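Local atomic coordinates of probable UbiX-like flavin prenyltransferase (Escherichia coli, PDB entry 1SBZ), a protein that probably transfers a dimethylallyl group from dimethylallyl phosphate to reduced FMN, making the prenylated flavin cofactor used by a phenolic acid decarboxylase. Residues S87-R95 with H130-S138. Numbering follows the deposited sequence.
Sequences SMKTLAGIR and HLENMLALS. With FMN (flavin mononucleotide), chain H.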
loop_
_atom_site.group_PDB
_atom_site.type_symbol
_atom_site.label_atom_id
_atom_site.label_comp_id
_atom_site.label_asym_id
_atom_site.label_seq_id
_atom_site.Cartn_x
_atom_site.Cartn_y
_atom_site.Cartn_z
ATOM N N SER D 87 10.211 24.198 10.788
ATOM C CA SER D 87 11.020 23.981 9.603
ATOM C C SER D 87 10.777 22.567 9.082
ATOM O O SER D 87 10.231 21.714 9.796
ATOM C CB SER D 87 12.494 24.140 9.959
ATOM O OG SER D 87 12.910 23.042 10.752
HETATM N N MSE D 88 11.223 22.322 7.854
HETATM C CA MSE D 88 11.096 21.019 7.212
HETATM C C MSE D 88 11.974 19.972 7.868
HETATM O O MSE D 88 11.590 18.805 7.954
HETATM C CB MSE D 88 11.396 21.120 5.709
HETATM C CG MSE D 88 10.422 22.018 4.941
HETATM SE SE MSE D 88 8.531 21.488 5.090
HETATM C CE MSE D 88 7.927 22.669 6.582
ATOM N N LYS D 89 13.140 20.395 8.353
ATOM C CA LYS D 89 14.031 19.502 9.096
ATOM C C LYS D 89 13.365 19.018 10.391
ATOM O O LYS D 89 13.369 17.823 10.700
ATOM C CB LYS D 89 15.403 20.181 9.337
ATOM C CG LYS D 89 15.815 20.466 10.787
ATOM C CD LYS D 89 16.545 19.302 11.389
ATOM C CE LYS D 89 17.541 19.740 12.431
ATOM N NZ LYS D 89 16.961 19.951 13.784
ATOM N N THR D 90 12.784 19.942 11.145
ATOM C CA THR D 90 12.124 19.579 12.393
ATOM C C THR D 90 10.896 18.706 12.134
ATOM O O THR D 90 10.688 17.703 12.815
ATOM C CB THR D 90 11.780 20.837 13.204
ATOM O OG1 THR D 90 12.984 21.355 13.787
ATOM C CG2 THR D 90 10.925 20.486 14.407
ATOM N N LEU D 91 10.105 19.093 11.139
ATOM C CA LEU D 91 8.957 18.304 10.681
ATOM C C LEU D 91 9.372 16.864 10.347
ATOM O O LEU D 91 8.734 15.903 10.795
ATOM C CB LEU D 91 8.326 18.986 9.457
ATOM C CG LEU D 91 7.036 18.499 8.774
ATOM C CD1 LEU D 91 7.258 17.251 8.000
ATOM C CD2 LEU D 91 5.894 18.302 9.736
ATOM N N ALA D 92 10.443 16.732 9.569
ATOM C CA ALA D 92 10.967 15.436 9.156
ATOM C C ALA D 92 11.449 14.595 10.332
ATOM O O ALA D 92 11.234 13.388 10.364
ATOM C CB ALA D 92 12.084 15.619 8.153
ATOM N N GLY D 93 12.094 15.246 11.298
ATOM C CA GLY D 93 12.561 14.582 12.506
ATOM C C GLY D 93 11.427 14.014 13.332
ATOM O O GLY D 93 11.505 12.869 13.795
ATOM N N ILE D 94 10.376 14.812 13.513
ATOM C CA ILE D 94 9.205 14.388 14.276
ATOM C C ILE D 94 8.497 13.203 13.608
ATOM O O ILE D 94 8.151 12.226 14.282
ATOM C CB ILE D 94 8.243 15.576 14.547
ATOM C CG1 ILE D 94 8.953 16.641 15.409
ATOM C CG2 ILE D 94 6.964 15.089 15.267
ATOM C CD1 ILE D 94 8.287 18.043 15.383
ATOM N N ARG D 95 8.315 13.281 12.290
ATOM C CA ARG D 95 7.676 12.203 11.521
ATOM C C ARG D 95 8.455 10.890 11.604
ATOM O O ARG D 95 7.859 9.829 11.753
ATOM C CB ARG D 95 7.486 12.622 10.057
ATOM C CG ARG D 95 6.651 11.643 9.214
ATOM C CD ARG D 95 7.461 10.511 8.562
ATOM N NE ARG D 95 6.601 9.466 7.999
ATOM C CZ ARG D 95 5.989 8.517 8.710
ATOM N NH1 ARG D 95 6.121 8.469 10.037
ATOM N NH2 ARG D 95 5.231 7.615 8.094
ATOM N N HIS D 130 8.276 16.947 1.841
ATOM C CA HIS D 130 7.555 17.806 2.779
ATOM C C HIS D 130 6.115 17.314 2.926
ATOM O O HIS D 130 5.635 17.120 4.030
ATOM C CB HIS D 130 7.570 19.269 2.309
ATOM C CG HIS D 130 8.946 19.819 2.066
ATOM N ND1 HIS D 130 9.196 20.822 1.154
ATOM C CD2 HIS D 130 10.142 19.513 2.627
ATOM C CE1 HIS D 130 10.489 21.106 1.155
ATOM N NE2 HIS D 130 11.086 20.327 2.046
ATOM N N LEU D 131 5.450 17.088 1.793
ATOM C CA LEU D 131 4.061 16.664 1.790
ATOM C C LEU D 131 3.830 15.264 2.408
ATOM O O LEU D 131 2.830 15.054 3.098
ATOM C CB LEU D 131 3.469 16.812 0.375
ATOM C CG LEU D 131 3.397 18.289 -0.057
ATOM C CD1 LEU D 131 3.236 18.451 -1.564
ATOM C CD2 LEU D 131 2.268 19.003 0.698
ATOM N N GLU D 132 4.752 14.330 2.159
ATOM C CA GLU D 132 4.700 12.985 2.748
ATOM C C GLU D 132 4.757 13.061 4.258
ATOM O O GLU D 132 3.962 12.427 4.944
ATOM C CB GLU D 132 5.905 12.145 2.322
ATOM C CG GLU D 132 5.783 11.392 1.020
ATOM C CD GLU D 132 7.071 10.655 0.675
ATOM O OE1 GLU D 132 6.988 9.634 -0.044
ATOM O OE2 GLU D 132 8.169 11.101 1.113
ATOM N N ASN D 133 5.718 13.833 4.764
ATOM C CA ASN D 133 5.906 14.001 6.202
ATOM C C ASN D 133 4.705 14.682 6.846
ATOM O O ASN D 133 4.252 14.260 7.911
ATOM C CB ASN D 133 7.197 14.774 6.506
ATOM C CG ASN D 133 8.469 14.022 6.074
ATOM O OD1 ASN D 133 9.533 14.630 5.899
ATOM N ND2 ASN D 133 8.365 12.710 5.912
HETATM N N MSE D 134 4.185 15.723 6.196
HETATM C CA MSE D 134 2.988 16.408 6.687
HETATM C C MSE D 134 1.771 15.488 6.752
HETATM O O MSE D 134 0.998 15.534 7.710
HETATM C CB MSE D 134 2.672 17.621 5.820
HETATM C CG MSE D 134 3.636 18.764 6.065
HETATM SE SE MSE D 134 3.445 20.224 4.784
HETATM C CE MSE D 134 1.920 20.985 5.390
ATOM N N LEU D 135 1.594 14.668 5.722
ATOM C CA LEU D 135 0.469 13.737 5.684
ATOM C C LEU D 135 0.584 12.654 6.772
ATOM O O LEU D 135 -0.385 12.351 7.457
ATOM C CB LEU D 135 0.327 13.107 4.283
ATOM C CG LEU D 135 -0.767 12.040 4.102
ATOM C CD1 LEU D 135 -2.174 12.576 4.385
ATOM C CD2 LEU D 135 -0.700 11.439 2.695
ATOM N N ALA D 136 1.768 12.073 6.919
ATOM C CA ALA D 136 1.966 11.007 7.899
ATOM C C ALA D 136 1.532 11.466 9.294
ATOM O O ALA D 136 0.820 10.752 9.992
ATOM C CB ALA D 136 3.421 10.568 7.907
ATOM N N LEU D 137 1.957 12.673 9.670
ATOM C CA LEU D 137 1.656 13.256 10.977
ATOM C C LEU D 137 0.200 13.704 11.096
ATOM O O LEU D 137 -0.409 13.553 12.157
ATOM C CB LEU D 137 2.614 14.412 11.278
ATOM C CG LEU D 137 4.049 14.032 11.659
ATOM C CD1 LEU D 137 4.933 15.272 11.686
ATOM C CD2 LEU D 137 4.105 13.291 13.014
ATOM N N SER D 138 -0.345 14.262 10.013
ATOM C CA SER D 138 -1.781 14.586 9.931
ATOM C C SER D 138 -2.652 13.365 10.250
ATOM O O SER D 138 -3.607 13.463 11.028
ATOM C CB SER D 138 -2.130 15.128 8.535
ATOM O OG SER D 138 -3.424 15.708 8.507
HETATM N N1 FMN H . 14.021 25.860 6.474
HETATM C C2 FMN H . 12.725 25.529 6.149
HETATM O O2 FMN H . 12.409 24.346 6.183
HETATM N N3 FMN H . 11.822 26.511 5.793
HETATM C C4 FMN H . 12.224 27.842 5.771
HETATM O O4 FMN H . 11.358 28.719 5.706
HETATM C C4A FMN H . 13.549 28.175 6.106
HETATM N N5 FMN H . 13.990 29.489 6.100
HETATM C C5A FMN H . 15.304 29.793 6.443
HETATM C C6 FMN H . 15.744 31.120 6.440
HETATM C C7 FMN H . 17.066 31.436 6.788
HETATM C C7M FMN H . 17.388 32.867 7.134
HETATM C C8 FMN H . 17.953 30.411 7.138
HETATM C C8M FMN H . 19.295 30.709 7.765
HETATM C C9 FMN H . 17.510 29.093 7.139
HETATM C C9A FMN H . 16.189 28.777 6.796
HETATM N N10 FMN H . 15.757 27.453 6.797
HETATM C C10 FMN H . 14.447 27.164 6.453
HETATM C "C1'" FMN H . 16.761 26.337 6.907
HETATM C "C2'" FMN H . 16.751 25.776 8.326
HETATM O "O2'" FMN H . 17.016 26.819 9.242
HETATM C "C3'" FMN H . 17.734 24.613 8.499
HETATM O "O3'" FMN H . 17.243 23.472 7.809
HETATM C "C4'" FMN H . 18.022 24.265 9.965
HETATM O "O4'" FMN H . 18.811 23.094 10.060
HETATM C "C5'" FMN H . 16.754 24.044 10.783
HETATM O "O5'" FMN H . 17.089 23.509 12.052
HETATM P P FMN H . 15.996 23.589 13.233
HETATM O O1P FMN H . 15.879 25.043 13.643
HETATM O O2P FMN H . 16.492 22.725 14.354
HETATM O O3P FMN H . 14.666 23.077 12.715
#
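Arg95 lies across Ala136, whose CB sits under one face of the guanidinium, 3.4 Å from Arg95 CZ and offset toward the rim. CG of Arg95 points away from its own backbone N (chi1 -172°) and the chain then bends at chi2, which carries it across helix 130-138, CG 3.6 Å from Ala136 CB; the charged end goes on to a salt bridge with Glu132 of a neighbouring subunit. Leu137 packs against Leu91 and Ile94: its CD1 meets Leu91 CD2 at 3.7 Å, the two side chains running past each other in opposite directions, and its CD2 touches Ile94 CG2 at 4.1 Å. Helices 88-96 and 128-139 follow successive strands of the parallel, Rossmann-like flavoprotein sheet; segments 88-95 and 130-138 cross at 47°, with Leu119 of strand 116-121 touching both Leu91 and Leu137. At the flavin end, selenomethionine Met88 covers one face of the His130 ring, SE 3.8 Å from the ring centroid, while His130 NE2 is hydrogen-bonded to Asp108 of another neighbouring subunit. Met88 N donates to FMN O2 (2.9 Å, 172°), and the N-cap Ser87 accepts from Thr90 N through OG, which also donates to phosphate oxygen O3P of FMN at 2.6 Å.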